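Local coordinates for MoaF-like domain-containing protein (Burkholderia vietnamiensis, PDB 5HAL) that is of unknown function but folds as a small antiparallel beta barrel of the MoaF-like family, in the calycin clan, at residues T13-V25 / T31-M43. Sequence-based numbering, arbitrary orientation.
Sequences TRRPPFAGKTFEV and TALNAYDEDGRHM
Tyr36 is the residue to start from: its ring lies between Phe18 on one face and Met43 on the other. Phe18 comes edge-on, its CD2 over the middle of the tyrosine ring and 3.6 Å from Tyr36 CG, with the two planes at 64°, an edge-to-face pair. Phe18 reaches this spot with CG held between its backbone N and carbonyl carbon (chi1 44°). On the Tyr36 rim, CD2 meets CD2 of Phe23 at 3.9 Å, while the Tyr36 backbone N donates a hydrogen bond of 2.8 Å to Lys21 O.

Further along, strands 22-25 and 31-36 run antiparallel. Val25 N donates to Ala32 O at 2.8 Å, and Ala32 N returns the bond to Val25 O. Val25 CG2 packs 3.9 Å from Ala32 CB, and Val25 CG1 and CG2 both border Asn34 OD1. Asn34 in turn exchanges two backbone bonds with Phe23. Beyond the strands, Arg15 lays its guanidinium under Asp39 O, and its NE makes a weak bond to Glu38 O.

Tyr61 meets Tyr36 edge-to-face, and Phe89 meets both Phe18 and Phe23. This is the first hairpin of a closed, eight-stranded, up-and-down antiparallel barrel, consistent with the calycin clan, with the N-terminal segment packed against one end.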
loop_
_atom_site.group_PDB
_atom_site.type_symbol
_atom_site.label_atom_id
_atom_site.label_comp_id
_atom_site.label_asym_id
_atom_site.label_seq_id
_atom_site.Cartn_x
_atom_site.Cartn_y
_atom_site.Cartn_z
ATOM N N THR A 13 8.460 -12.859 15.063
ATOM C CA THR A 13 8.285 -12.004 16.233
ATOM C C THR A 13 8.223 -10.521 15.841
ATOM O O THR A 13 7.715 -9.687 16.595
ATOM C CB THR A 13 9.423 -12.209 17.258
ATOM N N ARG A 14 8.734 -10.210 14.651
ATOM C CA ARG A 14 8.863 -8.832 14.183
ATOM C C ARG A 14 7.528 -8.334 13.628
ATOM O O ARG A 14 7.002 -8.910 12.667
ATOM C CB ARG A 14 9.960 -8.767 13.120
ATOM C CG ARG A 14 10.045 -7.473 12.331
ATOM C CD ARG A 14 11.152 -7.548 11.270
ATOM N NE ARG A 14 11.444 -6.238 10.686
ATOM C CZ ARG A 14 11.189 -5.890 9.426
ATOM N NH1 ARG A 14 10.644 -6.759 8.580
ATOM N NH2 ARG A 14 11.488 -4.665 9.010
ATOM N N ARG A 15 6.975 -7.274 14.230
ATOM C CA ARG A 15 5.709 -6.707 13.766
ATOM C C ARG A 15 5.875 -5.235 13.416
ATOM O O ARG A 15 6.456 -4.477 14.206
ATOM C CB ARG A 15 4.588 -6.843 14.821
ATOM C CG ARG A 15 4.117 -8.262 15.123
ATOM C CD ARG A 15 3.389 -8.909 13.943
ATOM N NE ARG A 15 2.847 -10.220 14.304
ATOM C CZ ARG A 15 3.551 -11.353 14.310
ATOM N NH1 ARG A 15 4.836 -11.348 13.974
ATOM N NH2 ARG A 15 2.973 -12.496 14.656
ATOM N N PRO A 16 5.362 -4.793 12.273
ATOM C CA PRO A 16 5.348 -3.361 11.959
ATOM C C PRO A 16 4.323 -2.645 12.815
ATOM O O PRO A 16 3.349 -3.264 13.266
ATOM C CB PRO A 16 4.951 -3.331 10.479
ATOM C CG PRO A 16 4.088 -4.545 10.327
ATOM C CD PRO A 16 4.704 -5.594 11.226
ATOM N N PRO A 17 4.507 -1.345 13.070
ATOM C CA PRO A 17 3.557 -0.644 13.941
ATOM C C PRO A 17 2.186 -0.533 13.329
ATOM O O PRO A 17 1.221 -0.311 14.068
ATOM C CB PRO A 17 4.189 0.741 14.135
ATOM C CG PRO A 17 5.525 0.687 13.440
ATOM C CD PRO A 17 5.509 -0.435 12.487
ATOM N N PHE A 18 2.063 -0.696 12.010
ATOM C CA PHE A 18 0.775 -0.624 11.337
ATOM C C PHE A 18 0.070 -1.978 11.235
ATOM O O PHE A 18 -0.999 -2.060 10.617
ATOM C CB PHE A 18 0.941 0.004 9.944
ATOM C CG PHE A 18 2.119 -0.512 9.157
ATOM C CD1 PHE A 18 3.342 0.152 9.189
ATOM C CD2 PHE A 18 1.996 -1.647 8.355
ATOM C CE1 PHE A 18 4.423 -0.316 8.441
ATOM C CE2 PHE A 18 3.082 -2.127 7.613
ATOM C CZ PHE A 18 4.287 -1.459 7.649
ATOM N N ALA A 19 0.611 -3.028 11.847
ATOM C CA ALA A 19 -0.061 -4.325 11.804
ATOM C C ALA A 19 -1.401 -4.251 12.533
ATOM O O ALA A 19 -1.538 -3.561 13.543
ATOM C CB ALA A 19 0.820 -5.416 12.429
ATOM N N GLY A 20 -2.397 -4.964 12.016
ATOM C CA GLY A 20 -3.707 -4.968 12.642
ATOM C C GLY A 20 -4.551 -3.735 12.380
ATOM O O GLY A 20 -5.560 -3.544 13.062
ATOM N N LYS A 21 -4.188 -2.912 11.395
ATOM C CA LYS A 21 -4.842 -1.641 11.121
ATOM C C LYS A 21 -5.097 -1.498 9.629
ATOM O O LYS A 21 -4.437 -2.132 8.805
ATOM C CB LYS A 21 -3.982 -0.457 11.609
ATOM C CG LYS A 21 -3.807 -0.432 13.138
ATOM C CD LYS A 21 -2.670 0.504 13.526
ATOM C CE LYS A 21 -2.315 0.347 14.994
ATOM N NZ LYS A 21 -1.027 1.026 15.292
ATOM N N THR A 22 -6.049 -0.630 9.286
ATOM C CA THR A 22 -6.427 -0.368 7.904
ATOM C C THR A 22 -6.283 1.118 7.606
ATOM O O THR A 22 -6.594 1.963 8.449
ATOM C CB THR A 22 -7.861 -0.847 7.628
ATOM O OG1 THR A 22 -7.922 -2.263 7.815
ATOM C CG2 THR A 22 -8.299 -0.517 6.190
ATOM N N PHE A 23 -5.799 1.430 6.405
ATOM C CA PHE A 23 -5.529 2.799 5.985
ATOM C C PHE A 23 -6.160 3.045 4.628
ATOM O O PHE A 23 -6.138 2.173 3.757
ATOM C CB PHE A 23 -4.002 3.062 5.951
ATOM C CG PHE A 23 -3.357 2.792 7.264
ATOM C CD1 PHE A 23 -3.248 3.804 8.211
ATOM C CD2 PHE A 23 -2.975 1.495 7.609
ATOM C CE1 PHE A 23 -2.713 3.547 9.463
ATOM C CE2 PHE A 23 -2.439 1.224 8.858
ATOM C CZ PHE A 23 -2.304 2.253 9.790
ATOM N N GLU A 24 -6.735 4.230 4.453
ATOM C CA GLU A 24 -7.202 4.662 3.146
ATOM C C GLU A 24 -6.146 5.537 2.480
ATOM O O GLU A 24 -5.679 6.519 3.070
ATOM C CB GLU A 24 -8.516 5.427 3.255
ATOM C CG GLU A 24 -9.038 5.853 1.904
ATOM C CD GLU A 24 -10.400 6.516 1.996
ATOM O OE1 GLU A 24 -10.466 7.685 2.436
ATOM O OE2 GLU A 24 -11.402 5.857 1.638
ATOM N N VAL A 25 -5.776 5.186 1.251
ATOM C CA VAL A 25 -4.848 5.976 0.456
ATOM C C VAL A 25 -5.622 6.588 -0.702
ATOM O O VAL A 25 -6.399 5.897 -1.370
ATOM C CB VAL A 25 -3.651 5.134 -0.032
ATOM C CG1 VAL A 25 -2.687 4.882 1.128
ATOM C CG2 VAL A 25 -4.103 3.790 -0.642
ATOM N N THR A 31 -8.388 5.495 -5.297
ATOM C CA THR A 31 -8.567 5.387 -3.856
ATOM C C THR A 31 -8.560 3.915 -3.487
ATOM O O THR A 31 -9.185 3.096 -4.167
ATOM C CB THR A 31 -9.871 6.029 -3.385
ATOM O OG1 THR A 31 -9.864 7.419 -3.714
ATOM C CG2 THR A 31 -10.038 5.873 -1.871
ATOM N N ALA A 32 -7.839 3.576 -2.423
ATOM C CA ALA A 32 -7.750 2.186 -2.007
ATOM C C ALA A 32 -7.668 2.107 -0.492
ATOM O O ALA A 32 -7.304 3.070 0.190
ATOM C CB ALA A 32 -6.542 1.484 -2.635
ATOM N N LEU A 33 -8.023 0.938 0.021
ATOM C CA LEU A 33 -7.826 0.585 1.417
ATOM C C LEU A 33 -6.675 -0.409 1.482
ATOM O O LEU A 33 -6.634 -1.351 0.685
ATOM C CB LEU A 33 -9.106 -0.020 2.013
ATOM C CG LEU A 33 -10.354 0.857 2.097
ATOM C CD1 LEU A 33 -11.603 0.028 2.458
ATOM C CD2 LEU A 33 -10.150 1.921 3.153
ATOM N N ASN A 34 -5.719 -0.183 2.397
ATOM C CA ASN A 34 -4.654 -1.151 2.671
ATOM C C ASN A 34 -4.869 -1.653 4.101
ATOM O O ASN A 34 -4.721 -0.885 5.060
ATOM C CB ASN A 34 -3.244 -0.549 2.523
ATOM C CG ASN A 34 -2.957 0.064 1.134
ATOM O OD1 ASN A 34 -2.050 0.892 1.006
ATOM N ND2 ASN A 34 -3.706 -0.336 0.112
ATOM N N ALA A 35 -5.208 -2.941 4.248
ATOM C CA ALA A 35 -5.574 -3.523 5.538
ATOM C C ALA A 35 -4.485 -4.498 5.954
ATOM O O ALA A 35 -4.379 -5.591 5.390
ATOM C CB ALA A 35 -6.924 -4.236 5.472
ATOM N N TYR A 36 -3.705 -4.121 6.955
ATOM C CA TYR A 36 -2.579 -4.930 7.398
ATOM C C TYR A 36 -3.045 -5.946 8.430
ATOM O O TYR A 36 -3.514 -5.576 9.513
ATOM C CB TYR A 36 -1.467 -4.037 7.945
ATOM C CG TYR A 36 -0.890 -3.221 6.815
ATOM C CD1 TYR A 36 0.086 -3.759 5.982
ATOM C CD2 TYR A 36 -1.376 -1.945 6.527
ATOM C CE1 TYR A 36 0.595 -3.032 4.918
ATOM C CE2 TYR A 36 -0.869 -1.201 5.463
ATOM C CZ TYR A 36 0.120 -1.759 4.663
ATOM O OH TYR A 36 0.632 -1.053 3.602
ATOM N N ASP A 37 -2.898 -7.224 8.083
ATOM C CA ASP A 37 -3.157 -8.335 8.989
ATOM C C ASP A 37 -2.341 -8.196 10.273
ATOM O O ASP A 37 -1.229 -7.659 10.272
ATOM C CB ASP A 37 -2.803 -9.653 8.288
ATOM C CG ASP A 37 -3.401 -10.866 8.983
ATOM O OD1 ASP A 37 -2.861 -11.286 10.023
ATOM O OD2 ASP A 37 -4.426 -11.390 8.499
ATOM N N GLU A 38 -2.900 -8.705 11.381
ATOM C CA GLU A 38 -2.157 -8.761 12.640
ATOM C C GLU A 38 -0.848 -9.517 12.495
ATOM O O GLU A 38 0.076 -9.288 13.284
ATOM C CB GLU A 38 -2.989 -9.428 13.761
ATOM C CG GLU A 38 -4.188 -8.617 14.237
ATOM C CD GLU A 38 -4.872 -9.182 15.498
ATOM O OE1 GLU A 38 -5.119 -10.413 15.610
ATOM O OE2 GLU A 38 -5.174 -8.374 16.391
ATOM N N ASP A 39 -0.729 -10.400 11.507
ATOM C CA ASP A 39 0.460 -11.234 11.441
ATOM C C ASP A 39 1.695 -10.494 10.938
ATOM O O ASP A 39 2.775 -11.089 10.925
ATOM C CB ASP A 39 0.202 -12.490 10.580
ATOM C CG ASP A 39 -0.011 -12.185 9.093
ATOM O OD1 ASP A 39 0.218 -11.054 8.630
ATOM O OD2 ASP A 39 -0.400 -13.109 8.359
ATOM N N GLY A 40 1.580 -9.233 10.519
ATOM C CA GLY A 40 2.764 -8.513 10.054
ATOM C C GLY A 40 3.354 -8.957 8.727
ATOM O O GLY A 40 4.441 -8.488 8.362
ATOM N N ARG A 41 2.683 -9.842 7.989
ATOM C CA ARG A 41 3.229 -10.377 6.744
ATOM C C ARG A 41 2.260 -10.195 5.579
ATOM O O ARG A 41 2.682 -10.083 4.423
ATOM C CB ARG A 41 3.582 -11.868 6.898
ATOM N N HIS A 42 0.964 -10.157 5.861
ATOM C CA HIS A 42 -0.044 -10.059 4.819
ATOM C C HIS A 42 -0.801 -8.744 4.894
ATOM O O HIS A 42 -1.014 -8.181 5.972
ATOM C CB HIS A 42 -1.032 -11.218 4.902
ATOM C CG HIS A 42 -0.378 -12.544 4.737
ATOM N ND1 HIS A 42 -0.012 -13.325 5.811
ATOM C CD2 HIS A 42 0.024 -13.208 3.627
ATOM C CE1 HIS A 42 0.562 -14.429 5.368
ATOM N NE2 HIS A 42 0.593 -14.386 4.048
ATOM N N MET A 43 -1.193 -8.266 3.722
ATOM C CA MET A 43 -2.020 -7.085 3.571
ATOM C C MET A 43 -3.095 -7.419 2.555
ATOM O O MET A 43 -2.819 -8.074 1.547
ATOM C CB MET A 43 -1.186 -5.865 3.119
ATOM C CG MET A 43 -1.965 -4.548 3.075
ATOM S SD MET A 43 -2.793 -4.259 1.484
ATOM C CE MET A 43 -1.402 -3.737 0.497
HETATM O O HOH W 1 6.787 -8.234 10.007
#